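Local coordinates for DNA repair protein RAD2 (Saccharomyces cerevisiae, PDB 4Q0W) that cuts single-stranded DNA as a magnesium-dependent endonuclease, making an incision essential for excision repair of DNA damaged by ultraviolet light, bulky adducts or cross-links, at residues Arg59-Leu64 and Glu156-Phe161; Met233-Gln238 and Gly264-Phe269. All coordinates share one frame; numbering follows the deposited sequence.

Contact 1. Residues Arg59-Leu64 and Glu156-Phe161; sequences RRICKL and ELLSRF
Ile61 and Leu158 have the nearest CA atoms, 8.2 Å apart, between segments 59-64 and 156-161, which lie on helix 52-66 of the N-domain and helix 148-160 of the I-domain. Residues 59-64 and 156-160 are helical. No hydrogen bond crosses between the segments, so side chains alone join them. Ile61 does most of the work through its two branches. CG2, anti to the backbone N, sits over the centre of the Phe161 ring, 3.5 Å from CG2 to the ring centroid and 4° off the normal, a CH-pi contact on the face. The other branch ends in CD1, which meets Leu158 CD2 at 3.7 Å and, more distantly, Leu157 CD2 at 4.2 Å. Cys62 adds a sulfur-aromatic contact: SG is 4.1 Å from Phe161 CZ and, measured from the ring centroid, stands 69° off the normal, an oblique approach. Phe73 of strand 70-75 touches both Ile61 and Leu158, while Leu339 and Leu358 of helices 336-347 and 351-361 pack on Phe161. An alanine in place of Phe161 would probably open a gap beneath Ile61 CG2 and leave Cys62 SG without its aromatic neighbour. With all five touching residues buried and no polar bond across, the N-domain and I-domain helices are joined here by dispersion and the hydrophobic effect, through close fit of methyls, sulfur and ring.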
loop_
_atom_site.group_PDB
_atom_site.type_symbol
_atom_site.label_atom_id
_atom_site.label_comp_id
_atom_site.label_asym_id
_atom_site.label_seq_id
_atom_site.Cartn_x
_atom_site.Cartn_y
_atom_site.Cartn_z
ATOM N N ARG A 59 27.542 11.935 22.508
ATOM C CA ARG A 59 26.231 11.934 23.142
ATOM C C ARG A 59 25.713 10.520 23.455
ATOM O O ARG A 59 25.114 10.277 24.518
ATOM C CB ARG A 59 25.235 12.659 22.231
ATOM C CG ARG A 59 23.807 12.713 22.766
ATOM C CD ARG A 59 22.900 13.500 21.822
ATOM N N ARG A 60 25.927 9.587 22.531
ATOM C CA ARG A 60 25.474 8.215 22.752
ATOM C C ARG A 60 26.315 7.508 23.811
ATOM O O ARG A 60 25.786 6.766 24.638
ATOM C CB ARG A 60 25.454 7.427 21.433
ATOM C CG ARG A 60 24.392 7.932 20.474
ATOM C CD ARG A 60 24.193 6.985 19.299
ATOM N NE ARG A 60 23.085 7.404 18.453
ATOM C CZ ARG A 60 22.691 6.744 17.368
ATOM N NH1 ARG A 60 23.314 5.631 17.008
ATOM N NH2 ARG A 60 21.677 7.195 16.644
ATOM N N ILE A 61 27.625 7.745 23.789
ATOM C CA ILE A 61 28.522 7.157 24.786
ATOM C C ILE A 61 28.113 7.619 26.188
ATOM O O ILE A 61 28.082 6.829 27.138
ATOM C CB ILE A 61 29.986 7.562 24.517
ATOM C CG1 ILE A 61 30.539 6.802 23.309
ATOM C CG2 ILE A 61 30.869 7.314 25.744
ATOM C CD1 ILE A 61 31.860 7.387 22.771
ATOM N N CYS A 62 27.789 8.901 26.311
ATOM C CA CYS A 62 27.408 9.455 27.601
ATOM C C CYS A 62 26.101 8.826 28.097
ATOM O O CYS A 62 25.957 8.561 29.285
ATOM C CB CYS A 62 27.297 10.979 27.513
ATOM S SG CYS A 62 28.925 11.798 27.355
ATOM N N LYS A 63 25.160 8.580 27.188
ATOM C CA LYS A 63 23.891 7.962 27.570
ATOM C C LYS A 63 24.143 6.567 28.144
ATOM O O LYS A 63 23.648 6.239 29.221
ATOM C CB LYS A 63 22.918 7.913 26.384
ATOM C CG LYS A 63 21.530 7.345 26.743
ATOM C CD LYS A 63 20.520 7.554 25.614
ATOM C CE LYS A 63 19.179 6.888 25.924
ATOM N NZ LYS A 63 18.175 7.083 24.837
ATOM N N LEU A 64 24.950 5.771 27.441
ATOM C CA LEU A 64 25.323 4.438 27.915
ATOM C C LEU A 64 25.994 4.504 29.291
ATOM O O LEU A 64 25.647 3.742 30.203
ATOM C CB LEU A 64 26.252 3.746 26.902
ATOM C CG LEU A 64 25.674 3.473 25.500
ATOM C CD1 LEU A 64 26.746 3.007 24.529
ATOM C CD2 LEU A 64 24.543 2.453 25.569
ATOM N N GLU A 156 39.441 7.000 18.683
ATOM C CA GLU A 156 40.280 7.720 19.643
ATOM C C GLU A 156 39.404 8.200 20.801
ATOM O O GLU A 156 39.775 8.082 21.963
ATOM C CB GLU A 156 40.988 8.901 18.972
ATOM C CG GLU A 156 41.824 9.771 19.927
ATOM C CD GLU A 156 42.968 9.012 20.566
ATOM O OE1 GLU A 156 43.457 8.038 19.956
ATOM O OE2 GLU A 156 43.380 9.383 21.687
ATOM N N LEU A 157 38.234 8.733 20.472
ATOM C CA LEU A 157 37.280 9.152 21.485
ATOM C C LEU A 157 36.951 7.989 22.412
ATOM O O LEU A 157 37.037 8.117 23.648
ATOM C CB LEU A 157 36.017 9.697 20.829
ATOM C CG LEU A 157 34.893 10.160 21.760
ATOM C CD1 LEU A 157 35.372 11.264 22.700
ATOM C CD2 LEU A 157 33.712 10.632 20.954
ATOM N N LEU A 158 36.606 6.850 21.812
ATOM C CA LEU A 158 36.296 5.641 22.574
ATOM C C LEU A 158 37.415 5.276 23.554
ATOM O O LEU A 158 37.154 4.971 24.721
ATOM C CB LEU A 158 36.010 4.471 21.631
ATOM C CG LEU A 158 34.609 4.479 21.020
ATOM C CD1 LEU A 158 34.499 3.463 19.873
ATOM C CD2 LEU A 158 33.559 4.198 22.113
ATOM N N SER A 159 38.661 5.330 23.099
ATOM C CA SER A 159 39.751 4.906 23.973
ATOM C C SER A 159 40.028 5.915 25.099
ATOM O O SER A 159 40.376 5.518 26.212
ATOM C CB SER A 159 41.012 4.573 23.175
ATOM O OG SER A 159 41.582 5.738 22.615
ATOM N N ARG A 160 39.835 7.204 24.832
ATOM C CA ARG A 160 39.948 8.212 25.894
ATOM C C ARG A 160 38.825 8.077 26.934
ATOM O O ARG A 160 38.970 8.540 28.075
ATOM C CB ARG A 160 39.988 9.626 25.302
ATOM C CG ARG A 160 41.182 9.841 24.356
ATOM C CD ARG A 160 41.287 11.289 23.854
ATOM N NE ARG A 160 42.399 11.440 22.911
ATOM C CZ ARG A 160 43.074 12.568 22.692
ATOM N NH1 ARG A 160 42.782 13.682 23.359
ATOM N NH2 ARG A 160 44.059 12.574 21.809
ATOM N N PHE A 161 37.716 7.440 26.539
ATOM C CA PHE A 161 36.639 7.100 27.471
ATOM C C PHE A 161 36.968 5.799 28.200
ATOM O O PHE A 161 36.268 5.410 29.135
ATOM C CB PHE A 161 35.315 6.908 26.736
ATOM C CG PHE A 161 34.426 8.122 26.724
ATOM C CD1 PHE A 161 33.767 8.531 27.878
ATOM C CD2 PHE A 161 34.219 8.834 25.547
ATOM C CE1 PHE A 161 32.939 9.641 27.861
ATOM C CE2 PHE A 161 33.385 9.944 25.518
ATOM C CZ PHE A 161 32.738 10.345 26.675
#

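Contact 2. Residues Met233-Gln238 and Gly264-Phe269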
loop_
_atom_site.group_PDB
_atom_site.type_symbol
_atom_site.label_atom_id
_atom_site.label_comp_id
_atom_site.label_asym_id
_atom_site.label_seq_id
_atom_site.Cartn_x
_atom_site.Cartn_y
_atom_site.Cartn_z
ATOM N N MET A 233 13.964 -18.081 10.161
ATOM C CA MET A 233 14.279 -16.671 9.918
ATOM C C MET A 233 15.176 -16.526 8.692
ATOM O O MET A 233 15.006 -15.612 7.881
ATOM C CB MET A 233 14.953 -16.049 11.148
ATOM C CG MET A 233 14.000 -15.888 12.344
ATOM S SD MET A 233 14.740 -15.024 13.757
ATOM C CE MET A 233 15.903 -16.251 14.318
ATOM N N ILE A 234 16.133 -17.434 8.554
ATOM C CA ILE A 234 17.028 -17.381 7.411
ATOM C C ILE A 234 16.216 -17.664 6.128
ATOM O O ILE A 234 16.495 -17.099 5.073
ATOM C CB ILE A 234 18.200 -18.367 7.579
ATOM C CG1 ILE A 234 19.069 -17.955 8.765
ATOM C CG2 ILE A 234 19.040 -18.457 6.300
ATOM C CD1 ILE A 234 20.227 -18.918 9.058
ATOM N N GLU A 235 15.188 -18.506 6.221
ATOM C CA GLU A 235 14.388 -18.813 5.032
ATOM C C GLU A 235 13.387 -17.702 4.737
ATOM O O GLU A 235 13.095 -17.421 3.574
ATOM C CB GLU A 235 13.695 -20.177 5.160
ATOM C CG GLU A 235 14.678 -21.370 5.191
ATOM C CD GLU A 235 14.045 -22.667 4.665
ATOM O OE1 GLU A 235 12.813 -22.847 4.816
ATOM O OE2 GLU A 235 14.778 -23.502 4.088
ATOM N N LEU A 236 12.858 -17.071 5.786
ATOM C CA LEU A 236 12.082 -15.835 5.609
ATOM C C LEU A 236 12.876 -14.760 4.848
ATOM O O LEU A 236 12.327 -14.049 3.993
ATOM C CB LEU A 236 11.652 -15.270 6.963
ATOM C CG LEU A 236 10.450 -15.851 7.688
ATOM C CD1 LEU A 236 10.313 -15.176 9.080
ATOM C CD2 LEU A 236 9.165 -15.662 6.848
ATOM N N ALA A 237 14.165 -14.637 5.151
ATOM C CA ALA A 237 14.997 -13.650 4.462
ATOM C C ALA A 237 14.920 -13.880 2.948
ATOM O O ALA A 237 14.866 -12.930 2.155
ATOM C CB ALA A 237 16.427 -13.727 4.950
ATOM N N GLN A 238 14.878 -15.148 2.549
ATOM C CA GLN A 238 14.843 -15.482 1.124
ATOM C C GLN A 238 13.488 -15.258 0.463
ATOM O O GLN A 238 13.348 -15.411 -0.756
ATOM C CB GLN A 238 15.326 -16.919 0.916
ATOM C CG GLN A 238 16.805 -17.051 1.238
ATOM C CD GLN A 238 17.238 -18.479 1.398
ATOM O OE1 GLN A 238 17.429 -19.195 0.413
ATOM N NE2 GLN A 238 17.395 -18.912 2.646
ATOM N N GLY A 264 6.361 -25.400 5.951
ATOM C CA GLY A 264 7.425 -25.774 6.865
ATOM C C GLY A 264 8.787 -25.244 6.454
ATOM O O GLY A 264 9.504 -24.654 7.271
ATOM N N ASN A 265 9.155 -25.467 5.195
ATOM C CA ASN A 265 10.404 -24.938 4.661
ATOM C C ASN A 265 10.345 -24.678 3.153
ATOM O O ASN A 265 9.397 -25.097 2.484
ATOM C CB ASN A 265 11.610 -25.822 5.042
ATOM C CG ASN A 265 11.609 -27.190 4.340
ATOM O OD1 ASN A 265 11.214 -27.330 3.170
ATOM N ND2 ASN A 265 12.068 -28.206 5.061
ATOM N N LEU A 266 11.380 -24.023 2.629
ATOM C CA LEU A 266 11.388 -23.555 1.251
ATOM C C LEU A 266 11.527 -24.689 0.239
ATOM O O LEU A 266 11.052 -24.574 -0.887
ATOM C CB LEU A 266 12.529 -22.549 1.045
ATOM C CG LEU A 266 12.412 -21.257 1.868
ATOM C CD1 LEU A 266 13.531 -20.291 1.527
ATOM C CD2 LEU A 266 11.049 -20.597 1.648
ATOM N N LYS A 267 12.207 -25.766 0.626
ATOM C CA LYS A 267 12.335 -26.935 -0.248
ATOM C C LYS A 267 10.955 -27.536 -0.498
ATOM O O LYS A 267 10.577 -27.810 -1.651
ATOM C CB LYS A 267 13.277 -27.988 0.355
ATOM C CG LYS A 267 13.284 -29.325 -0.423
ATOM C CD LYS A 267 13.868 -29.164 -1.836
ATOM C CE LYS A 267 13.765 -30.468 -2.668
ATOM N NZ LYS A 267 14.093 -31.709 -1.885
ATOM N N ASN A 268 10.193 -27.705 0.580
ATOM C CA ASN A 268 8.821 -28.189 0.468
ATOM C C ASN A 268 7.952 -27.253 -0.364
ATOM O O ASN A 268 7.123 -27.702 -1.160
ATOM C CB ASN A 268 8.203 -28.430 1.855
ATOM C CG ASN A 268 9.001 -29.428 2.681
ATOM O OD1 ASN A 268 9.863 -30.136 2.150
ATOM N ND2 ASN A 268 8.726 -29.485 3.982
ATOM N N PHE A 269 8.137 -25.951 -0.169
ATOM C CA PHE A 269 7.406 -24.946 -0.935
ATOM C C PHE A 269 7.784 -25.086 -2.421
ATOM O O PHE A 269 6.903 -25.171 -3.285
ATOM C CB PHE A 269 7.721 -23.550 -0.355
ATOM C CG PHE A 269 7.263 -22.382 -1.201
ATOM C CD1 PHE A 269 5.936 -22.242 -1.593
ATOM C CD2 PHE A 269 8.167 -21.384 -1.553
ATOM C CE1 PHE A 269 5.524 -21.133 -2.365
ATOM C CE2 PHE A 269 7.771 -20.276 -2.323
ATOM C CZ PHE A 269 6.448 -20.151 -2.725
HETATM O O HOH W 1 14.387 -25.719 2.923
HETATM O O HOH W 2 11.926 -23.109 7.271
#
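Glu235 and Leu266 supply the one direct hydrogen bond between the segments: Leu266 N donates to Glu235 OE1 at 2.9 Å. The N-H meets the syn side of the carboxylate from 35° out of its plane. Two waters extend the polar link. One donates to Glu235 OE2 and accepts from Lys267 N; the other donates to both Glu235 OE1 and Gly264 O, 2.6 Å from the water to OE1. The carboxylate thus faces the first turn of helix 266-278, where the helix dipole would probably favour its negative charge. Gly264, with positive phi, is the first residue to leave helix 253-263, and Asn265 then caps the next helix, its OD1 accepting from Asn268 N at 2.8 Å. The contact so ties helix 230-240 to the tight turn between helices 253-263 and 266-278, consistent with the helical H3TH region of this family. The Gln238 amide is held at both ends, NE2 donating to Ile234 O and OE1 accepting from Ser310 N. Among apolar contacts, Glu235 CG is anti to the carbonyl carbon (chi1 -66°) and the extended chain meets Leu266 tip to tip. Leu266 CD1 touches Glu235 CB at 3.6 Å and Gln238 CB at 3.9 Å, and Phe308 and Pro309 also pack on Leu266.

How the contacts relate
Contact 1 and contact 2 lie on opposite sides of the chain's centre, their own centres 41 Å apart and their nearest atoms about 23 Å apart. They come in series: contact 1 closes at residue 161 before contact 2 opens at residue 233. The I-domain contributes to both, through helices 148-160 and 230-240. Contact 1 spans 91 intervening residues; contact 2 spans 25 and joins helices 230-240 and 266-278, with helix 253-263 between them in sequence. Contact 1 thus joins N-domain to I-domain on one side of the centre and contact 2 joins helices on the other, while four strands of the mixed sheet and the calcium ligands Glu173 and Asp194 come between them in sequence.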